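Side-chain contacts in ATPase associated with various cellular activities, AAA_5 (Staphylothermus marinus, PDB 6N0S), which is the N-terminal EVE-like domain of McrB, probably an ATP-hydrolysing AAA+ restriction protein, and resembles PUA-like RNA-binding domains: residues 30-35 / 90-95; 40-45 / 85-90. One frame throughout, in Å; residues are numbered along the deposited sequence.

Contact 1 (30-35 / 90-95)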
loop_
_atom_site.group_PDB
_atom_site.type_symbol
_atom_site.label_atom_id
_atom_site.label_comp_id
_atom_site.label_asym_id
_atom_site.label_seq_id
_atom_site.Cartn_x
_atom_site.Cartn_y
_atom_site.Cartn_z
ATOM N N THR A 30 -2.390 2.955 6.105
ATOM C CA THR A 30 -0.961 3.189 5.964
ATOM C C THR A 30 -0.440 2.435 4.764
ATOM O O THR A 30 -1.115 1.574 4.196
ATOM C CB THR A 30 -0.138 2.752 7.187
ATOM O OG1 THR A 30 -0.138 1.320 7.273
ATOM C CG2 THR A 30 -0.681 3.345 8.468
ATOM N N LEU A 31 0.768 2.836 4.372
ATOM C CA LEU A 31 1.665 2.091 3.507
ATOM C C LEU A 31 2.939 1.868 4.287
ATOM O O LEU A 31 3.492 2.815 4.847
ATOM C CB LEU A 31 2.010 2.853 2.223
ATOM C CG LEU A 31 0.853 3.375 1.370
ATOM C CD1 LEU A 31 1.427 4.128 0.135
ATOM C CD2 LEU A 31 -0.097 2.286 0.928
ATOM N N TRP A 32 3.424 0.640 4.297
ATOM C CA TRP A 32 4.646 0.387 5.038
ATOM C C TRP A 32 5.272 -0.883 4.501
ATOM O O TRP A 32 4.598 -1.717 3.897
ATOM C CB TRP A 32 4.340 0.283 6.540
ATOM C CG TRP A 32 3.623 -0.956 6.933
ATOM C CD1 TRP A 32 2.271 -1.145 6.986
ATOM C CD2 TRP A 32 4.215 -2.175 7.348
ATOM N NE1 TRP A 32 1.986 -2.415 7.403
ATOM C CE2 TRP A 32 3.169 -3.072 7.631
ATOM C CE3 TRP A 32 5.539 -2.604 7.493
ATOM C CZ2 TRP A 32 3.398 -4.373 8.062
ATOM C CZ3 TRP A 32 5.771 -3.889 7.912
ATOM C CH2 TRP A 32 4.705 -4.769 8.199
ATOM N N GLY A 33 6.567 -1.010 4.719
ATOM C CA GLY A 33 7.296 -2.143 4.195
ATOM C C GLY A 33 8.763 -2.021 4.546
ATOM O O GLY A 33 9.225 -0.999 5.059
HETATM N N MSE A 34 9.494 -3.080 4.236
HETATM C CA MSE A 34 10.908 -3.123 4.489
HETATM C C MSE A 34 11.627 -2.509 3.309
HETATM O O MSE A 34 11.425 -2.937 2.188
HETATM C CB MSE A 34 11.380 -4.563 4.694
HETATM C CG MSE A 34 12.880 -4.691 5.000
HETATM SE SE MSE A 34 13.407 -6.594 5.255
HETATM C CE MSE A 34 12.154 -7.032 6.491
ATOM N N ILE A 35 12.487 -1.534 3.599
ATOM C CA ILE A 35 13.057 -0.692 2.564
ATOM C C ILE A 35 13.846 -1.541 1.570
ATOM O O ILE A 35 13.583 -1.500 0.365
ATOM C CB ILE A 35 13.903 0.418 3.208
ATOM C CG1 ILE A 35 12.975 1.401 3.922
ATOM C CG2 ILE A 35 14.771 1.148 2.171
ATOM C CD1 ILE A 35 13.666 2.496 4.749
ATOM N N TYR A 90 12.216 3.108 10.553
ATOM C CA TYR A 90 11.871 2.363 11.762
ATOM C C TYR A 90 12.514 0.988 11.770
ATOM O O TYR A 90 12.714 0.367 10.721
ATOM C CB TYR A 90 10.371 2.147 11.888
ATOM C CG TYR A 90 9.550 3.395 11.979
ATOM C CD1 TYR A 90 9.116 4.059 10.834
ATOM C CD2 TYR A 90 9.189 3.910 13.209
ATOM C CE1 TYR A 90 8.342 5.207 10.928
ATOM C CE2 TYR A 90 8.425 5.055 13.307
ATOM C CZ TYR A 90 7.998 5.688 12.173
ATOM O OH TYR A 90 7.240 6.821 12.297
ATOM N N SER A 91 12.801 0.492 12.970
ATOM C CA SER A 91 13.032 -0.938 13.088
ATOM C C SER A 91 11.687 -1.663 13.161
ATOM O O SER A 91 10.629 -1.053 13.199
ATOM C CB SER A 91 13.871 -1.262 14.317
ATOM O OG SER A 91 13.131 -1.019 15.480
ATOM N N TRP A 92 11.750 -2.990 13.146
ATOM C CA TRP A 92 10.536 -3.806 13.172
ATOM C C TRP A 92 9.786 -3.649 14.485
ATOM O O TRP A 92 8.562 -3.413 14.456
ATOM C CB TRP A 92 10.935 -5.257 12.889
ATOM C CG TRP A 92 9.879 -6.295 13.112
ATOM C CD1 TRP A 92 9.946 -7.364 13.964
ATOM C CD2 TRP A 92 8.612 -6.390 12.450
ATOM N NE1 TRP A 92 8.804 -8.121 13.871
ATOM C CE2 TRP A 92 7.966 -7.547 12.954
ATOM C CE3 TRP A 92 7.960 -5.609 11.483
ATOM C CZ2 TRP A 92 6.715 -7.945 12.526
ATOM C CZ3 TRP A 92 6.707 -6.004 11.060
ATOM C CH2 TRP A 92 6.082 -7.161 11.601
ATOM N N PRO A 93 10.421 -3.716 15.649
ATOM C CA PRO A 93 9.645 -3.513 16.879
ATOM C C PRO A 93 9.036 -2.130 16.940
ATOM O O PRO A 93 7.896 -1.980 17.383
ATOM C CB PRO A 93 10.670 -3.780 17.991
ATOM C CG PRO A 93 11.758 -4.574 17.338
ATOM C CD PRO A 93 11.819 -4.101 15.925
ATOM N N GLU A 94 9.745 -1.116 16.451
ATOM C CA GLU A 94 9.238 0.253 16.500
ATOM C C GLU A 94 8.011 0.415 15.611
ATOM O O GLU A 94 7.021 1.033 16.004
ATOM C CB GLU A 94 10.331 1.235 16.043
ATOM C CG GLU A 94 11.487 1.425 16.990
ATOM C CD GLU A 94 12.703 2.091 16.311
ATOM O OE1 GLU A 94 12.609 2.553 15.146
ATOM O OE2 GLU A 94 13.768 2.132 16.950
ATOM N N ILE A 95 8.078 -0.073 14.368
ATOM C CA ILE A 95 6.947 0.189 13.483
ATOM C C ILE A 95 5.738 -0.648 13.896
ATOM O O ILE A 95 4.604 -0.201 13.751
ATOM C CB ILE A 95 7.331 -0.027 12.007
ATOM C CG1 ILE A 95 6.299 0.660 11.098
ATOM C CG2 ILE A 95 7.449 -1.503 11.658
ATOM C CD1 ILE A 95 6.701 0.712 9.675
#
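W32 of edge strand 30-34 meets W92 and I95 from the first turn of helix 92-105, packing this helix against the three-stranded antiparallel sheet of the EVE-like, PUA-like domain. The contact across the two segments is apolar, and all three side chains are buried. The indoles meet through their six-membered rings: W32 CH2 lies 3.7 Å from W92 CZ3, in the plane of the W92 ring and at its edge, while W92 comes to the W32 ring obliquely. With CG of W92 anti to N (chi1 169°), the indole brings its six-membered ring up against W32. I95 reaches the root of the other indole, its CD1 lying 3.9 Å from W32 CB and 4.1 Å from W32 CE3. L99 and I120 also pack on W32.

Polar bonds complete the setting. W32 NE1, remote from W92, is hydrogen-bonded to Y116 OH, which ties the indole to helix 110-124. S91 is the N-cap of helix 92-105, and the I95 N to S91 O bond (3.0 Å) closes its first turn. One half of a capping box is present: S91 N donates to E94 OE1 over 3.0 Å, 64° out of the carboxylate plane.

Contact 2 (40-45 / 85-90)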
loop_
_atom_site.group_PDB
_atom_site.type_symbol
_atom_site.label_atom_id
_atom_site.label_comp_id
_atom_site.label_asym_id
_atom_site.label_seq_id
_atom_site.Cartn_x
_atom_site.Cartn_y
_atom_site.Cartn_z
ATOM N N SER A 40 13.296 0.555 -4.904
ATOM C CA SER A 40 12.937 1.468 -5.990
ATOM C C SER A 40 11.491 1.962 -5.878
ATOM O O SER A 40 11.172 3.067 -6.348
ATOM C CB SER A 40 13.170 0.801 -7.344
ATOM O OG SER A 40 12.197 -0.168 -7.629
ATOM N N GLU A 41 10.604 1.150 -5.298
ATOM C CA GLU A 41 9.211 1.565 -5.066
ATOM C C GLU A 41 9.136 2.662 -4.020
ATOM O O GLU A 41 8.524 3.717 -4.239
ATOM C CB GLU A 41 8.392 0.363 -4.631
ATOM C CG GLU A 41 8.233 -0.669 -5.757
ATOM C CD GLU A 41 8.087 -2.128 -5.299
ATOM O OE1 GLU A 41 7.146 -2.479 -4.516
ATOM O OE2 GLU A 41 8.915 -2.941 -5.774
ATOM N N TYR A 42 9.780 2.441 -2.883
ATOM C CA TYR A 42 9.910 3.494 -1.890
ATOM C C TYR A 42 10.539 4.746 -2.482
ATOM O O TYR A 42 10.051 5.863 -2.269
ATOM C CB TYR A 42 10.745 2.968 -0.730
ATOM C CG TYR A 42 10.960 3.957 0.397
ATOM C CD1 TYR A 42 9.913 4.700 0.893
ATOM C CD2 TYR A 42 12.208 4.116 0.982
ATOM C CE1 TYR A 42 10.096 5.588 1.944
ATOM C CE2 TYR A 42 12.392 4.987 2.049
ATOM C CZ TYR A 42 11.325 5.716 2.521
ATOM O OH TYR A 42 11.494 6.590 3.570
ATOM N N ARG A 43 11.660 4.595 -3.197
ATOM C CA ARG A 43 12.307 5.779 -3.742
ATOM C C ARG A 43 11.377 6.488 -4.726
ATOM O O ARG A 43 11.225 7.715 -4.678
ATOM C CB ARG A 43 13.655 5.390 -4.383
ATOM C CG ARG A 43 14.645 6.536 -4.632
ATOM C CD ARG A 43 16.151 6.064 -4.538
ATOM N NE ARG A 43 16.301 4.761 -5.154
ATOM C CZ ARG A 43 16.830 3.687 -4.589
ATOM N NH1 ARG A 43 17.347 3.725 -3.383
ATOM N NH2 ARG A 43 16.843 2.553 -5.262
ATOM N N GLY A 44 10.706 5.728 -5.593
ATOM C CA GLY A 44 9.775 6.331 -6.541
ATOM C C GLY A 44 8.611 7.051 -5.885
ATOM O O GLY A 44 8.228 8.155 -6.294
ATOM N N ILE A 45 7.985 6.430 -4.885
ATOM C CA ILE A 45 6.819 7.092 -4.326
ATOM C C ILE A 45 7.240 8.309 -3.498
ATOM O O ILE A 45 6.566 9.347 -3.512
ATOM C CB ILE A 45 5.947 6.080 -3.547
ATOM C CG1 ILE A 45 4.505 6.599 -3.464
ATOM C CG2 ILE A 45 6.524 5.796 -2.229
ATOM C CD1 ILE A 45 3.459 5.470 -3.154
ATOM N N LYS A 85 4.858 15.028 7.033
ATOM C CA LYS A 85 5.853 16.101 6.985
ATOM C C LYS A 85 7.265 15.559 7.172
ATOM O O LYS A 85 8.153 15.834 6.359
ATOM C CB LYS A 85 5.545 17.163 8.047
ATOM C CG LYS A 85 4.102 17.688 8.029
ATOM C CD LYS A 85 4.023 19.150 8.490
ATOM C CE LYS A 85 2.679 19.771 8.149
ATOM N NZ LYS A 85 1.579 19.032 8.849
ATOM N N ILE A 86 7.496 14.797 8.239
ATOM C CA ILE A 86 8.808 14.222 8.519
ATOM C C ILE A 86 8.808 12.761 8.077
ATOM O O ILE A 86 8.035 11.942 8.596
ATOM C CB ILE A 86 9.178 14.338 10.009
ATOM C CG1 ILE A 86 8.615 15.630 10.616
ATOM C CG2 ILE A 86 10.708 14.260 10.179
ATOM C CD1 ILE A 86 9.126 15.950 12.026
ATOM N N VAL A 87 9.671 12.432 7.114
ATOM C CA VAL A 87 9.893 11.035 6.758
ATOM C C VAL A 87 10.733 10.430 7.870
ATOM O O VAL A 87 11.802 10.949 8.209
ATOM C CB VAL A 87 10.567 10.882 5.379
ATOM C CG1 VAL A 87 12.107 11.065 5.438
ATOM C CG2 VAL A 87 10.196 9.515 4.725
ATOM N N LYS A 88 10.208 9.386 8.491
ATOM C CA LYS A 88 10.892 8.663 9.546
ATOM C C LYS A 88 10.999 7.204 9.124
ATOM O O LYS A 88 10.099 6.675 8.458
ATOM C CB LYS A 88 10.138 8.796 10.874
ATOM C CG LYS A 88 10.946 8.423 12.088
ATOM C CD LYS A 88 10.042 8.405 13.326
ATOM C CE LYS A 88 10.731 7.829 14.564
ATOM N NZ LYS A 88 11.659 6.692 14.235
ATOM N N GLU A 89 12.116 6.576 9.475
ATOM C CA GLU A 89 12.322 5.156 9.240
ATOM C C GLU A 89 12.439 4.425 10.579
ATOM O O GLU A 89 12.671 5.038 11.629
ATOM C CB GLU A 89 13.536 4.951 8.325
ATOM C CG GLU A 89 13.236 5.577 6.935
ATOM C CD GLU A 89 14.417 5.542 5.959
ATOM O OE1 GLU A 89 15.488 5.003 6.329
ATOM O OE2 GLU A 89 14.263 6.044 4.809
ATOM N N TYR A 90 12.216 3.108 10.553
ATOM C CA TYR A 90 11.871 2.363 11.762
ATOM C C TYR A 90 12.514 0.988 11.770
ATOM O O TYR A 90 12.714 0.367 10.721
ATOM C CB TYR A 90 10.371 2.147 11.888
ATOM C CG TYR A 90 9.550 3.395 11.979
ATOM C CD1 TYR A 90 9.116 4.059 10.834
ATOM C CD2 TYR A 90 9.189 3.910 13.209
ATOM C CE1 TYR A 90 8.342 5.207 10.928
ATOM C CE2 TYR A 90 8.425 5.055 13.307
ATOM C CZ TYR A 90 7.998 5.688 12.173
ATOM O OH TYR A 90 7.240 6.821 12.297
#
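Y42, on helix 39-52, and V87, in the extended chain leading into the short strand 89-90, mark the nearest backbone approach, with their CA atoms 11.5 Å apart. That gap is bridged by side chains. Y42 spans most of it: CG lies anti to N (chi1 -180°), and the ring carries the hydroxyl out from the helix. Y42 OH donates a hydrogen bond to E89 OE2 (3.1 Å), using the anti side of the carboxylate and lying 16° out of its plane. E89 OE2 sits at the edge of the phenol ring, near its plane, 3.5 Å from Y42 CE2; ring and carboxylate planes are 61° apart. E89 reaches this point stretched out, with CD anti to CA. V87 supplies an apolar neighbour, its CG2 lying 3.4 Å from Y42 OH. F133 of strand 132-136 stacks on the Y42 ring and R46 makes a cation-pi contact with it; both contacts would limit the movement of the ring. The arrangement is that of a helix packed on an antiparallel sheet, here in a PUA-like fold: one tyrosine lies against the middle strand and bonds to the outermost strand 89-90.

How the contacts relate
Contacts 1 and 2 have centres 10 Å apart and join the same antiparallel sheet to two different helices, 92-105 and 39-52. Chain order links them twice: strand 30-34 leads into helix 39-52, and strand 89-90 into helix 92-105. Y90 belongs to both residue ranges, although its side chain carries neither contact. I35 bridges them directly, its CD1 packing 3.4 Å from E89 CD and 3.9 Å from Y42 CE2. Earlier in the chain, on strand 30-34, L31 CD1 lies 4.1 Å from I45 CD1, whereas neighbouring W32 serves contact 1. A bound sulfate, probably picked up from the crystallisation solution, lies about 4 Å from the W32 side chain and may mark a pocket beside contact 1.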